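Local coordinates for protein dihydropyrimidinase (Dictyostelium discoideum, PDB 2FTW) that catalyses the reversible, zinc-dependent hydrolytic ring opening of 5,6-dihydrouracil and 5,6-dihydrothymine in the second step of reductive pyrimidine degradation, at residues V239-V243 against V470-I474; V101-R105 against N165-V169; V18-Y23 against W370-R375. All blocks are in the same frame, centred on the assembly; numbering follows the deposited sequence.

Interaction 1. Residues V239-V243 against V470-I474; sequences VCTPV and VFDGI
This buried contact joins the (beta/alpha)8 barrel of the amidohydrolase fold to the C-terminal part of the same chain. Residues 239-243 form the loop between helix 223-239 and strand 243-245. Residues 470-474 end a 3-10 turn and lead into helix 474-481. Cys-240 leaves the helix with positive phi (70/65). Thr-241 and Pro-242 are then extended. In the other segment Val-470 and Phe-471 keep turn-like angles. Gly-473, at phi 92, is the N-cap of the next helix, and Ile-474 starts that helix. The nearest CA pairs are Pro-242 with Val-470, 6.2 Å, and Cys-240 with Ile-474, 7.1 Å.

Pro-242 is the centre of the contact. Its ring, C-gamma endo, sits in a hollow made by three side chains. Pro-242 CG lies over the face of the Phe-471 ring in a CH-pi contact, 3.7 Å from the ring centroid. Phe-471 reaches it with chi1 near -81°. Pro-242 CG is also 3.7 Å from Val-470 CG2. Ile-474 (m, t) is the second large contributor. It points toward the loop, and Ile-474 CD1 lies 3.3 Å from Pro-242 CD. Cys-240 is third and takes part mainly through its backbone: Cys-240 O is 3.6 Å from Ile-474 CG2. The contact is thus mostly apolar packing. Arg-266 NH1 of the same chain is hydrogen-bonded to the carbonyls of Val-470 and Asp-472. Thr-241 OG1 lies 3.8 Å from Phe-471 CZ.

Interaction 2. Residues V101-R105 against N165-V169; sequences VIPTR and NSFMV
Neither segment is regular here, apart from Val-101, which ends strand 94-101. The chain then runs extended to Arg-105. Ile-102 comes first in the contact. Its chi1 is m, and Ile-102 CG2 lies 4.0 Å from Phe-167 CZ. Pro-103 turns its carbonyl to the same ring, with Pro-103 O 4.3 Å from Phe-167 CE1. Arg-105 points toward the other segment; its CA and that of Phe-167 are the nearest pair, 7.4 Å. Its side chain (m, t, p) passes the Phe-167 ring edge, Arg-105 CG to Phe-167 CD1 4.4 Å. Ser-166 O then lies over one face of the guanidinium, 2.9 Å from Arg-105 NE, at a poor angle for a hydrogen bond. One water accepts a weak hydrogen bond from Arg-105 NH1, 3.0 Å, and lies 3.1 Å from Met-168 O, to which it can donate. Phe-167, chi1 m, starts away from the first segment, but its ring comes back to it. Ile-102 neighbours the zinc ligand His-68, and Ser-166 neighbours Tyr-163, a probable substrate-binding residue. These are loops near the dinuclear zinc site of an amidohydrolase barrel.

Interaction 3. Residues V18-Y23 against W370-R375; sequences VNDDRY and WCQFVR
A tight loop between two strands rests on the first turns of helix 370-384. Residues 18-23 link strand 16-18 to the antiparallel strand 23-25, and Asn-19 N bonds to Arg-22 O at 3.1 Å. The nearest CA pair is Asp-20 with Cys-371, 4.2 Å. There Asp-20 CA makes a CA-H...O contact with Cys-371 O, 3.5 Å.

The main bump on the helix is Cys-371 (chi1 m). Its SG enters the hollow of the loop. Cys-371 SG lies 3.3 Å from Asn-19 O, 3.5 Å from Arg-22 C and 3.9 Å from Tyr-23 N. Val-18 (t) is the matching bump from the strand end. Val-18 CG1 fits between Trp-370, Cys-371 and Val-374, 4.1 Å from Trp-370 CB and 3.8 Å from Val-374 CG2. Val-374, chi1 t, also puts Val-374 CG1 3.9 Å from Asp-20 N.

This is a beta-hairpin packed on a helix. It sets the hairpin of strands 16-18 and 23-25 on helix 370-384. Pro-60 of strand 57-64 touches both Asn-19 and Val-374.

At the other end of the loop Tyr-23 (chi1 p) points toward the helix. The edge of Trp-370 meets its face in a T-shaped pair, centroids 5.3 Å apart and planes at 63°. Cys-371 SG sits at the edge of the Tyr-23 ring, 4.0 Å from Tyr-23 CD1. Tyr-23 OH bonds to Asp-472 of a second subunit. On the far flank Asp-20 CB packs 3.8 Å from Arg-375 CB, and the Asp-20 carboxylate forms a salt bridge with Arg-383.

The three contacts lie apart, and their segments share no helix or strand. Helix 171-184, however, follows residues 165-169 of interaction 2 and touches residues 239-243 of interaction 1. Interaction 1 is buried, interaction 3 partly buried, and interaction 2 lies at the surface. Interactions 2 and 3 sit on opposite sides of the chain's centre. Interaction 1 rests on a proline packed against aliphatic groups and a phenylalanine face, interaction 3 on a sulfur atom, valines and an aromatic pair. Interaction 2 adds a water, and of the three it alone is near the zinc site. Interactions 1 and 3 also meet through the homotetramer: Asp-472 of one subunit is hydrogen-bonded to Tyr-23 of another.

Interaction 1. Residues V239-V243 against V470-I474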
loop_
_atom_site.group_PDB
_atom_site.type_symbol
_atom_site.label_atom_id
_atom_site.label_comp_id
_atom_site.label_asym_id
_atom_site.label_seq_id
_atom_site.Cartn_x
_atom_site.Cartn_y
_atom_site.Cartn_z
ATOM N N VAL A 239 21.612 12.329 -1.786
ATOM C CA VAL A 239 22.999 12.435 -1.308
ATOM C C VAL A 239 23.632 11.045 -1.134
ATOM O O VAL A 239 24.847 10.884 -1.296
ATOM C CB VAL A 239 23.037 13.213 0.024
ATOM C CG1 VAL A 239 24.432 13.205 0.645
ATOM C CG2 VAL A 239 22.561 14.648 -0.194
ATOM N N CYS A 240 22.793 10.050 -0.820
ATOM C CA CYS A 240 23.210 8.669 -0.543
ATOM C C CYS A 240 23.976 8.549 0.780
ATOM O O CYS A 240 25.150 8.194 0.814
ATOM C CB CYS A 240 24.008 8.066 -1.709
ATOM S SG CYS A 240 23.954 6.252 -1.727
ATOM N N THR A 241 23.279 8.819 1.877
ATOM C CA THR A 241 23.880 8.806 3.209
ATOM C C THR A 241 22.782 8.428 4.216
ATOM O O THR A 241 21.604 8.716 3.978
ATOM C CB THR A 241 24.535 10.204 3.566
ATOM O OG1 THR A 241 25.398 10.098 4.722
ATOM C CG2 THR A 241 23.478 11.282 3.819
ATOM N N PRO A 242 23.151 7.776 5.330
ATOM C CA PRO A 242 22.123 7.385 6.318
ATOM C C PRO A 242 21.417 8.550 7.014
ATOM O O PRO A 242 22.076 9.473 7.474
ATOM C CB PRO A 242 22.900 6.531 7.329
ATOM C CG PRO A 242 24.328 6.867 7.117
ATOM C CD PRO A 242 24.495 7.315 5.715
ATOM N N VAL A 243 20.079 8.497 7.061
ATOM C CA VAL A 243 19.273 9.474 7.794
ATOM C C VAL A 243 18.462 8.795 8.926
ATOM O O VAL A 243 18.092 7.634 8.817
ATOM C CB VAL A 243 18.341 10.277 6.818
ATOM C CG1 VAL A 243 17.276 9.385 6.213
ATOM C CG2 VAL A 243 17.704 11.469 7.507
ATOM N N VAL A 470 25.859 1.965 10.023
ATOM C CA VAL A 470 24.893 2.707 9.219
ATOM C C VAL A 470 25.473 3.087 7.838
ATOM O O VAL A 470 24.734 3.441 6.940
ATOM C CB VAL A 470 24.315 3.947 9.956
ATOM C CG1 VAL A 470 23.674 3.555 11.284
ATOM C CG2 VAL A 470 25.347 5.014 10.151
ATOM N N PHE A 471 26.789 2.965 7.692
ATOM C CA PHE A 471 27.494 3.218 6.441
ATOM C C PHE A 471 27.884 1.963 5.681
ATOM O O PHE A 471 28.508 2.064 4.629
ATOM C CB PHE A 471 28.732 4.090 6.709
ATOM C CG PHE A 471 28.406 5.541 6.834
ATOM C CD1 PHE A 471 27.983 6.060 8.042
ATOM C CD2 PHE A 471 28.466 6.376 5.720
ATOM C CE1 PHE A 471 27.643 7.399 8.154
ATOM C CE2 PHE A 471 28.135 7.722 5.812
ATOM C CZ PHE A 471 27.718 8.238 7.032
ATOM N N ASP A 472 27.495 0.786 6.173
ATOM C CA ASP A 472 27.774 -0.463 5.448
ATOM C C ASP A 472 26.932 -0.470 4.170
ATOM O O ASP A 472 25.747 -0.140 4.205
ATOM C CB ASP A 472 27.445 -1.712 6.287
ATOM C CG ASP A 472 28.333 -1.869 7.538
ATOM O OD1 ASP A 472 29.348 -1.157 7.695
ATOM O OD2 ASP A 472 27.987 -2.719 8.385
ATOM N N GLY A 473 27.553 -0.808 3.040
ATOM C CA GLY A 473 26.866 -0.825 1.745
ATOM C C GLY A 473 26.921 0.452 0.920
ATOM O O GLY A 473 26.707 0.424 -0.296
ATOM N N ILE A 474 27.206 1.578 1.558
ATOM C CA ILE A 474 27.105 2.878 0.901
ATOM C C ILE A 474 28.203 3.126 -0.139
ATOM O O ILE A 474 27.952 3.735 -1.174
ATOM C CB ILE A 474 27.073 3.986 1.946
ATOM C CG1 ILE A 474 25.741 3.887 2.682
ATOM C CG2 ILE A 474 27.226 5.355 1.307
ATOM C CD1 ILE A 474 25.583 4.892 3.727
#

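Interaction 2. Residues V101-R105 against N165-V169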
loop_
_atom_site.group_PDB
_atom_site.type_symbol
_atom_site.label_atom_id
_atom_site.label_comp_id
_atom_site.label_asym_id
_atom_site.label_seq_id
_atom_site.Cartn_x
_atom_site.Cartn_y
_atom_site.Cartn_z
ATOM N N VAL A 101 23.537 18.164 22.403
ATOM C CA VAL A 101 24.134 19.486 22.518
ATOM C C VAL A 101 23.349 20.412 21.602
ATOM O O VAL A 101 23.167 20.110 20.406
ATOM C CB VAL A 101 25.624 19.492 22.074
ATOM C CG1 VAL A 101 26.235 20.891 22.219
ATOM C CG2 VAL A 101 26.434 18.479 22.857
ATOM N N ILE A 102 22.901 21.543 22.149
ATOM C CA ILE A 102 22.072 22.484 21.391
ATOM C C ILE A 102 22.662 23.885 21.439
ATOM O O ILE A 102 22.373 24.651 22.373
ATOM C CB ILE A 102 20.618 22.505 21.888
ATOM C CG1 ILE A 102 20.043 21.082 21.807
ATOM C CG2 ILE A 102 19.775 23.489 21.050
ATOM C CD1 ILE A 102 18.528 20.994 21.907
ATOM N N PRO A 103 23.491 24.224 20.427
ATOM C CA PRO A 103 24.036 25.575 20.324
ATOM C C PRO A 103 22.952 26.612 20.101
ATOM O O PRO A 103 21.940 26.341 19.443
ATOM C CB PRO A 103 24.946 25.516 19.088
ATOM C CG PRO A 103 25.133 24.070 18.780
ATOM C CD PRO A 103 23.938 23.353 19.324
ATOM N N THR A 104 23.154 27.796 20.654
ATOM C CA THR A 104 22.351 28.927 20.262
ATOM C C THR A 104 22.800 29.343 18.871
ATOM O O THR A 104 23.925 29.016 18.445
ATOM C CB THR A 104 22.502 30.091 21.227
ATOM O OG1 THR A 104 23.886 30.364 21.432
ATOM C CG2 THR A 104 21.850 29.756 22.560
ATOM N N ARG A 105 21.925 30.054 18.161
ATOM C CA ARG A 105 22.258 30.503 16.816
ATOM C C ARG A 105 23.481 31.408 16.868
ATOM O O ARG A 105 23.573 32.288 17.714
ATOM C CB ARG A 105 21.092 31.249 16.160
ATOM C CG ARG A 105 19.851 30.404 15.942
ATOM C CD ARG A 105 19.035 30.965 14.790
ATOM N NE ARG A 105 19.525 30.462 13.505
ATOM C CZ ARG A 105 19.325 31.042 12.324
ATOM N NH1 ARG A 105 19.829 30.486 11.231
ATOM N NH2 ARG A 105 18.635 32.173 12.223
ATOM N N ASN A 165 12.097 30.929 12.025
ATOM C CA ASN A 165 12.723 32.069 12.703
ATOM C C ASN A 165 13.701 31.691 13.834
ATOM O O ASN A 165 14.137 32.569 14.590
ATOM C CB ASN A 165 11.658 33.056 13.238
ATOM C CG ASN A 165 10.693 33.518 12.160
ATOM O OD1 ASN A 165 11.091 33.783 11.027
ATOM N ND2 ASN A 165 9.414 33.613 12.513
ATOM N N SER A 166 14.042 30.409 13.969
ATOM C CA SER A 166 15.138 30.022 14.874
ATOM C C SER A 166 16.018 28.914 14.279
ATOM O O SER A 166 16.924 29.229 13.513
ATOM C CB SER A 166 14.635 29.702 16.292
ATOM O OG SER A 166 14.007 28.437 16.377
ATOM N N PHE A 167 15.757 27.642 14.589
ATOM C CA PHE A 167 16.629 26.555 14.144
ATOM C C PHE A 167 16.356 26.048 12.729
ATOM O O PHE A 167 17.189 25.347 12.167
ATOM C CB PHE A 167 16.529 25.362 15.084
ATOM C CG PHE A 167 16.846 25.668 16.529
ATOM C CD1 PHE A 167 17.613 26.781 16.896
ATOM C CD2 PHE A 167 16.408 24.799 17.524
ATOM C CE1 PHE A 167 17.907 27.030 18.226
ATOM C CE2 PHE A 167 16.696 25.039 18.851
ATOM C CZ PHE A 167 17.456 26.165 19.202
ATOM N N MET A 168 15.198 26.382 12.161
ATOM C CA MET A 168 14.777 25.801 10.896
ATOM C C MET A 168 15.853 25.939 9.823
ATOM O O MET A 168 16.491 26.983 9.714
ATOM C CB MET A 168 13.485 26.457 10.415
ATOM C CG MET A 168 12.884 25.802 9.186
ATOM S SD MET A 168 11.263 26.467 8.741
ATOM C CE MET A 168 11.218 26.007 7.019
ATOM N N VAL A 169 16.049 24.876 9.046
ATOM C CA VAL A 169 16.916 24.908 7.860
ATOM C C VAL A 169 16.076 24.697 6.605
ATOM O O VAL A 169 14.999 24.106 6.659
ATOM C CB VAL A 169 18.099 23.860 7.910
ATOM C CG1 VAL A 169 19.150 24.278 8.916
ATOM C CG2 VAL A 169 17.602 22.444 8.221
HETATM O O HOH W 1 19.290 27.532 10.994
#

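Interaction 3. Residues V18-Y23 against W370-R375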
loop_
_atom_site.group_PDB
_atom_site.type_symbol
_atom_site.label_atom_id
_atom_site.label_comp_id
_atom_site.label_asym_id
_atom_site.label_seq_id
_atom_site.Cartn_x
_atom_site.Cartn_y
_atom_site.Cartn_z
ATOM N N VAL A 18 19.277 -12.720 27.845
ATOM C CA VAL A 18 18.479 -12.381 26.669
ATOM C C VAL A 18 19.220 -11.342 25.869
ATOM O O VAL A 18 19.393 -10.203 26.304
ATOM C CB VAL A 18 17.082 -11.789 26.981
ATOM C CG1 VAL A 18 16.295 -11.582 25.659
ATOM C CG2 VAL A 18 16.318 -12.654 27.905
ATOM N N ASN A 19 19.665 -11.758 24.695
ATOM C CA ASN A 19 20.252 -10.876 23.722
ATOM C C ASN A 19 19.238 -10.736 22.600
ATOM O O ASN A 19 18.160 -11.319 22.666
ATOM C CB ASN A 19 21.571 -11.458 23.230
ATOM C CG ASN A 19 22.749 -11.019 24.083
ATOM O OD1 ASN A 19 22.833 -9.851 24.491
ATOM N ND2 ASN A 19 23.676 -11.937 24.333
ATOM N N ASP A 20 19.545 -9.953 21.578
ATOM C CA ASP A 20 18.560 -9.776 20.524
ATOM C C ASP A 20 18.565 -10.919 19.499
ATOM O O ASP A 20 17.717 -10.928 18.586
ATOM C CB ASP A 20 18.706 -8.405 19.862
ATOM C CG ASP A 20 19.878 -8.324 18.918
ATOM O OD1 ASP A 20 20.983 -8.793 19.262
ATOM O OD2 ASP A 20 19.686 -7.801 17.803
ATOM N N ASP A 21 19.495 -11.881 19.629
ATOM C CA ASP A 21 19.553 -13.007 18.683
ATOM C C ASP A 21 18.985 -14.302 19.234
ATOM O O ASP A 21 18.470 -15.124 18.474
ATOM C CB ASP A 21 20.978 -13.226 18.129
ATOM C CG ASP A 21 22.019 -13.569 19.203
ATOM O OD1 ASP A 21 21.904 -13.118 20.367
ATOM O OD2 ASP A 21 22.988 -14.279 18.856
ATOM N N ARG A 22 19.084 -14.478 20.550
ATOM C CA ARG A 22 18.558 -15.654 21.226
ATOM C C ARG A 22 18.542 -15.377 22.737
ATOM O O ARG A 22 19.192 -14.444 23.205
ATOM C CB ARG A 22 19.461 -16.860 20.963
ATOM C CG ARG A 22 20.814 -16.705 21.672
ATOM C CD ARG A 22 21.862 -17.655 21.199
ATOM N NE ARG A 22 21.771 -18.926 21.885
ATOM C CZ ARG A 22 22.672 -19.419 22.737
ATOM N NH1 ARG A 22 23.779 -18.760 23.050
ATOM N NH2 ARG A 22 22.448 -20.599 23.284
ATOM N N TYR A 23 17.832 -16.221 23.480
ATOM C CA TYR A 23 17.898 -16.211 24.947
ATOM C C TYR A 23 18.290 -17.593 25.471
ATOM O O TYR A 23 18.043 -18.609 24.823
ATOM C CB TYR A 23 16.575 -15.698 25.564
ATOM C CG TYR A 23 15.360 -16.536 25.282
ATOM C CD1 TYR A 23 14.570 -16.297 24.159
ATOM C CD2 TYR A 23 14.985 -17.568 26.134
ATOM C CE1 TYR A 23 13.443 -17.071 23.885
ATOM C CE2 TYR A 23 13.858 -18.349 25.872
ATOM C CZ TYR A 23 13.093 -18.093 24.738
ATOM O OH TYR A 23 11.969 -18.851 24.469
ATOM N N TRP A 370 10.783 -11.441 23.569
ATOM C CA TRP A 370 11.841 -10.987 24.473
ATOM C C TRP A 370 13.081 -10.449 23.721
ATOM O O TRP A 370 13.634 -9.399 24.075
ATOM C CB TRP A 370 12.281 -12.140 25.378
ATOM C CG TRP A 370 11.329 -12.519 26.468
ATOM C CD1 TRP A 370 10.144 -11.913 26.792
ATOM C CD2 TRP A 370 11.514 -13.568 27.424
ATOM N NE1 TRP A 370 9.571 -12.547 27.870
ATOM C CE2 TRP A 370 10.397 -13.555 28.285
ATOM C CE3 TRP A 370 12.504 -14.537 27.616
ATOM C CZ2 TRP A 370 10.246 -14.469 29.330
ATOM C CZ3 TRP A 370 12.355 -15.446 28.660
ATOM C CH2 TRP A 370 11.232 -15.404 29.499
ATOM N N CYS A 371 13.531 -11.193 22.717
ATOM C CA CYS A 371 14.683 -10.776 21.884
ATOM C C CYS A 371 14.424 -9.477 21.101
ATOM O O CYS A 371 15.286 -8.624 21.007
ATOM C CB CYS A 371 15.091 -11.911 20.926
ATOM S SG CYS A 371 15.780 -13.371 21.785
ATOM N N GLN A 372 13.227 -9.334 20.546
ATOM C CA GLN A 372 12.865 -8.097 19.848
ATOM C C GLN A 372 12.773 -6.915 20.815
ATOM O O GLN A 372 12.971 -5.761 20.421
ATOM C CB GLN A 372 11.552 -8.252 19.088
ATOM C CG GLN A 372 11.598 -9.331 18.013
ATOM C CD GLN A 372 10.265 -9.565 17.341
ATOM O OE1 GLN A 372 9.204 -9.458 17.960
ATOM N NE2 GLN A 372 10.314 -9.900 16.050
ATOM N N PHE A 373 12.477 -7.195 22.081
ATOM C CA PHE A 373 12.487 -6.143 23.095
ATOM C C PHE A 373 13.903 -5.639 23.385
ATOM O O PHE A 373 14.129 -4.435 23.537
ATOM C CB PHE A 373 11.806 -6.638 24.379
ATOM C CG PHE A 373 11.967 -5.711 25.536
ATOM C CD1 PHE A 373 13.060 -5.842 26.397
ATOM C CD2 PHE A 373 11.039 -4.703 25.768
ATOM C CE1 PHE A 373 13.224 -4.995 27.474
ATOM C CE2 PHE A 373 11.196 -3.844 26.854
ATOM C CZ PHE A 373 12.293 -4.003 27.714
ATOM N N VAL A 374 14.866 -6.546 23.465
ATOM C CA VAL A 374 16.252 -6.141 23.654
ATOM C C VAL A 374 16.769 -5.337 22.445
ATOM O O VAL A 374 17.400 -4.281 22.613
ATOM C CB VAL A 374 17.140 -7.358 24.016
ATOM C CG1 VAL A 374 18.604 -7.037 23.917
ATOM C CG2 VAL A 374 16.816 -7.814 25.427
ATOM N N ARG A 375 16.458 -5.801 21.236
ATOM C CA ARG A 375 16.794 -5.040 20.024
ATOM C C ARG A 375 16.249 -3.626 20.090
ATOM O O ARG A 375 16.984 -2.675 19.911
ATOM C CB ARG A 375 16.218 -5.714 18.787
ATOM C CG ARG A 375 16.716 -5.135 17.490
ATOM C CD ARG A 375 15.682 -5.216 16.426
ATOM N NE ARG A 375 14.847 -4.024 16.422
ATOM C CZ ARG A 375 13.546 -4.001 16.165
ATOM N NH1 ARG A 375 12.863 -5.119 15.900
ATOM N NH2 ARG A 375 12.923 -2.835 16.190
#